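Local coordinates for bifunctional GH43-CE protein (Bacteroides eggerthii, PDB 6MLY) that probably hydrolyses xylosidic linkages in xylan through a family 43 glycoside hydrolase module and joins to it a carbohydrate esterase module of the alpha/beta-hydrolase kind, at residues A[346-349]-A[350-353]; A[514-517]-A[518-521]. All coordinates share one frame; numbering follows the deposited sequence.

Interaction 1: residues A[346-349]-A[350-353]; sequences SARK and GYLR
Arg348 lies flat on the ring of Tyr351, both side chains running side by side in the same direction. Guanidinium and ring planes are only 8° apart, and Arg348 CZ sits 4.0 Å from the centroid of the Tyr351 ring, a cation-pi contact over the face. Further back, Arg348 CD makes a CH-pi contact 3.9 Å from the same centroid. The extended arginine, with CG anti to the backbone N (chi1 -160°), runs its chain over CD1 and brings the guanidinium above the hydroxyl end of the ring. Arg348 NH1 reaches on to Asp386 and Asp504, and Asp504 also takes NE of Arg353, its carboxylate serving both arginines. Arg353 runs past Ala347, with its CD 3.7 Å from Ala347 CB. A leucine in place of Arg348 would probably leave the Tyr351 face without its cation and Asp386 and Asp504 each short of a salt-bridge partner. The backbone closes the turn, Tyr351 N donating to Arg348 O at 3.1 Å. Gly350 has a positive phi (99°), where a side chain would press on the preceding carbonyl. This is a type II beta turn, at the head of a beta hairpin joining strands 343-344 and 352-355 of the concanavalin A-like domain.

Interaction 2: residues A[514-517]-A[518-521]; sequences ISDC and RWED
Glu520 OE2 is gripped twice by Arg518, side-on: NE and NH2 of the arginine each stand 2.9 Å from that one oxygen. Both bonds lie close to the guanidinium plane, but the carboxylate is met differently, NE coming nearly head-on to the C-O bond and NH2 on the syn side. The remaining nitrogen, NH1, goes to the backbone carbonyl of Phe459, and Tyr460 adds a cation-pi contact, so all three nitrogens of the arginine have a partner. Trp519, the next residue along the strand, puts its indole beside Asp516. The two side chains cross at about a right angle, with carboxylate and ring planes 23° apart, and Asp516 CB packs 3.7 Å from Trp519 CZ2. Having CG anti to the carbonyl carbon (chi1 -54°) turns the indole back toward Asp516 in the preceding loop. Asp516 OD1 approaches Trp519 NE1 to 3.1 Å, yet the angle is too poor for a hydrogen bond; that oxygen instead pairs with Arg451. Cys517 N makes a weak bond to Ser515 OG. Trp519 also meets Tyr615, their rings edge-to-face. The arrangement belongs to a short interdomain linker, which leaves the concanavalin A-like sheet and enters strand 518-523, the antiparallel partner of strand 533-537 in the mixed sheet of the alpha/beta-hydrolase module.

Following the chain from the N terminus, interaction 1 comes first, closing the loop between strands 343-344 and 352-355 at one margin of the seven-strand antiparallel sheet. The chain then builds most of the rest of that sheet and returns through strand 502-511, which pairs with strand 352-355. Only after this does interaction 2 open, where 514-517 leads out into strand 518-523. The two are in series, neither nested nor crossed, with centres about 34 Å apart and no touch between them. The first closes a loop within one domain; the second lies at the passage from that domain into the esterase module.

Interaction 1: residues A[346-349]-A[350-353]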
loop_
_atom_site.group_PDB
_atom_site.type_symbol
_atom_site.label_atom_id
_atom_site.label_comp_id
_atom_site.label_asym_id
_atom_site.label_seq_id
_atom_site.Cartn_x
_atom_site.Cartn_y
_atom_site.Cartn_z
ATOM N N SER A 346 23.919 14.801 -15.452
ATOM C CA SER A 346 24.998 14.819 -16.440
ATOM C C SER A 346 26.122 13.850 -16.036
ATOM O O SER A 346 27.070 13.649 -16.800
ATOM C CB SER A 346 25.510 16.224 -16.663
ATOM O OG SER A 346 26.172 16.722 -15.513
ATOM N N ALA A 347 25.995 13.239 -14.849
ATOM C CA ALA A 347 26.945 12.255 -14.334
ATOM C C ALA A 347 26.925 11.011 -15.229
ATOM O O ALA A 347 27.967 10.486 -15.597
ATOM C CB ALA A 347 26.603 11.912 -12.905
ATOM N N ARG A 348 25.714 10.557 -15.560
ATOM C CA ARG A 348 25.472 9.500 -16.531
ATOM C C ARG A 348 24.269 9.931 -17.380
ATOM O O ARG A 348 23.183 10.146 -16.843
ATOM C CB ARG A 348 25.243 8.176 -15.794
ATOM C CG ARG A 348 25.461 6.931 -16.647
ATOM C CD ARG A 348 25.166 5.630 -15.914
ATOM N NE ARG A 348 25.212 4.480 -16.805
ATOM C CZ ARG A 348 25.014 3.217 -16.432
ATOM N NH1 ARG A 348 24.745 2.918 -15.172
ATOM N NH2 ARG A 348 25.084 2.256 -17.335
ATOM N N LYS A 349 24.482 10.110 -18.689
ATOM C CA LYS A 349 23.441 10.624 -19.590
ATOM C C LYS A 349 22.342 9.564 -19.748
ATOM O O LYS A 349 22.621 8.436 -20.136
ATOM C CB LYS A 349 24.033 11.016 -20.949
ATOM C CG LYS A 349 23.004 11.315 -22.035
ATOM C CD LYS A 349 23.308 12.537 -22.890
ATOM C CE LYS A 349 22.080 13.402 -23.106
ATOM N NZ LYS A 349 22.377 14.624 -23.893
ATOM N N GLY A 350 21.101 9.957 -19.444
ATOM C CA GLY A 350 19.928 9.082 -19.477
ATOM C C GLY A 350 19.548 8.560 -18.097
ATOM O O GLY A 350 18.514 7.886 -17.945
ATOM N N TYR A 351 20.375 8.880 -17.091
ATOM C CA TYR A 351 20.228 8.384 -15.725
ATOM C C TYR A 351 20.210 9.555 -14.729
ATOM O O TYR A 351 20.924 10.559 -14.897
ATOM C CB TYR A 351 21.369 7.421 -15.386
ATOM C CG TYR A 351 21.403 6.135 -16.181
ATOM C CD1 TYR A 351 21.827 6.112 -17.500
ATOM C CD2 TYR A 351 21.034 4.928 -15.608
ATOM C CE1 TYR A 351 21.866 4.937 -18.233
ATOM C CE2 TYR A 351 21.064 3.745 -16.327
ATOM C CZ TYR A 351 21.485 3.746 -17.645
ATOM O OH TYR A 351 21.527 2.577 -18.356
ATOM N N LEU A 352 19.370 9.417 -13.695
ATOM C CA LEU A 352 19.410 10.234 -12.478
ATOM C C LEU A 352 20.348 9.551 -11.477
ATOM O O LEU A 352 20.194 8.351 -11.218
ATOM C CB LEU A 352 17.994 10.347 -11.903
ATOM C CG LEU A 352 17.904 10.764 -10.435
ATOM C CD1 LEU A 352 18.291 12.222 -10.261
ATOM C CD2 LEU A 352 16.508 10.520 -9.889
ATOM N N ARG A 353 21.306 10.306 -10.927
ATOM C CA ARG A 353 22.293 9.750 -10.000
ATOM C C ARG A 353 22.197 10.471 -8.652
ATOM O O ARG A 353 22.707 11.581 -8.503
ATOM C CB ARG A 353 23.712 9.855 -10.570
ATOM C CG ARG A 353 24.799 9.344 -9.633
ATOM C CD ARG A 353 26.178 9.317 -10.265
ATOM N NE ARG A 353 26.304 8.230 -11.226
ATOM C CZ ARG A 353 27.446 7.828 -11.772
ATOM N NH1 ARG A 353 28.580 8.440 -11.480
ATOM N NH2 ARG A 353 27.448 6.812 -12.615
#

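Interaction 2: residues A[514-517]-A[518-521]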
loop_
_atom_site.group_PDB
_atom_site.type_symbol
_atom_site.label_atom_id
_atom_site.label_comp_id
_atom_site.label_asym_id
_atom_site.label_seq_id
_atom_site.Cartn_x
_atom_site.Cartn_y
_atom_site.Cartn_z
ATOM N N ILE A 514 -3.369 -1.326 -12.955
ATOM C CA ILE A 514 -2.917 -2.216 -11.873
ATOM C C ILE A 514 -2.978 -3.661 -12.390
ATOM O O ILE A 514 -3.812 -3.988 -13.233
ATOM C CB ILE A 514 -3.761 -2.004 -10.594
ATOM C CG1 ILE A 514 -3.178 -2.762 -9.397
ATOM C CG2 ILE A 514 -5.226 -2.359 -10.828
ATOM C CD1 ILE A 514 -3.829 -2.422 -8.074
ATOM N N SER A 515 -2.080 -4.513 -11.886
ATOM C CA SER A 515 -2.012 -5.931 -12.298
ATOM C C SER A 515 -3.230 -6.703 -11.770
ATOM O O SER A 515 -3.884 -7.426 -12.523
ATOM C CB SER A 515 -0.728 -6.576 -11.843
ATOM O OG SER A 515 -0.685 -6.679 -10.427
ATOM N N ASP A 516 -3.525 -6.526 -10.478
ATOM C CA ASP A 516 -4.524 -7.315 -9.777
ATOM C C ASP A 516 -4.127 -8.788 -9.935
ATOM O O ASP A 516 -4.893 -9.594 -10.453
ATOM C CB ASP A 516 -5.947 -7.009 -10.269
ATOM C CG ASP A 516 -6.802 -6.179 -9.318
ATOM O OD1 ASP A 516 -6.491 -6.149 -8.104
ATOM O OD2 ASP A 516 -7.793 -5.583 -9.797
ATOM N N CYS A 517 -2.883 -9.083 -9.535
ATOM C CA CYS A 517 -2.339 -10.429 -9.392
ATOM C C CYS A 517 -1.958 -10.670 -7.924
ATOM O O CYS A 517 -1.250 -11.623 -7.618
ATOM C CB CYS A 517 -1.098 -10.622 -10.260
ATOM S SG CYS A 517 -1.355 -10.247 -12.013
ATOM N N ARG A 518 -2.427 -9.786 -7.033
ATOM C CA ARG A 518 -2.108 -9.809 -5.604
ATOM C C ARG A 518 -3.238 -9.116 -4.838
ATOM O O ARG A 518 -3.511 -7.941 -5.066
ATOM C CB ARG A 518 -0.779 -9.101 -5.306
ATOM C CG ARG A 518 0.306 -9.995 -4.720
ATOM C CD ARG A 518 1.652 -9.297 -4.556
ATOM N NE ARG A 518 1.934 -8.734 -3.203
ATOM C CZ ARG A 518 3.038 -7.941 -2.871
ATOM N NH1 ARG A 518 3.881 -7.596 -3.837
ATOM N NH2 ARG A 518 3.314 -7.584 -1.596
ATOM N N TRP A 519 -3.903 -9.872 -3.962
ATOM C CA TRP A 519 -4.752 -9.330 -2.916
ATOM C C TRP A 519 -4.300 -9.941 -1.591
ATOM O O TRP A 519 -4.367 -11.153 -1.432
ATOM C CB TRP A 519 -6.231 -9.646 -3.163
ATOM C CG TRP A 519 -6.769 -9.237 -4.497
ATOM C CD1 TRP A 519 -7.524 -8.136 -4.768
ATOM C CD2 TRP A 519 -6.643 -9.955 -5.738
ATOM N NE1 TRP A 519 -7.861 -8.106 -6.095
ATOM C CE2 TRP A 519 -7.338 -9.209 -6.716
ATOM C CE3 TRP A 519 -6.013 -11.146 -6.121
ATOM C CZ2 TRP A 519 -7.410 -9.612 -8.049
ATOM C CZ3 TRP A 519 -6.088 -11.546 -7.438
ATOM C CH2 TRP A 519 -6.778 -10.788 -8.387
ATOM N N GLU A 520 -3.838 -9.109 -0.658
ATOM C CA GLU A 520 -3.433 -9.598 0.655
ATOM C C GLU A 520 -4.446 -9.130 1.705
ATOM O O GLU A 520 -5.267 -8.260 1.438
ATOM C CB GLU A 520 -2.013 -9.139 0.985
ATOM C CG GLU A 520 -0.960 -9.764 0.085
ATOM C CD GLU A 520 0.485 -9.469 0.477
ATOM O OE1 GLU A 520 0.765 -9.391 1.694
ATOM O OE2 GLU A 520 1.326 -9.306 -0.441
ATOM N N ASP A 521 -4.369 -9.742 2.892
ATOM C CA ASP A 521 -5.239 -9.462 4.035
ATOM C C ASP A 521 -6.699 -9.336 3.575
ATOM O O ASP A 521 -7.358 -8.336 3.850
ATOM C CB ASP A 521 -4.759 -8.220 4.793
ATOM C CG ASP A 521 -3.577 -8.480 5.713
ATOM O OD1 ASP A 521 -3.631 -9.469 6.467
ATOM O OD2 ASP A 521 -2.614 -7.687 5.676
#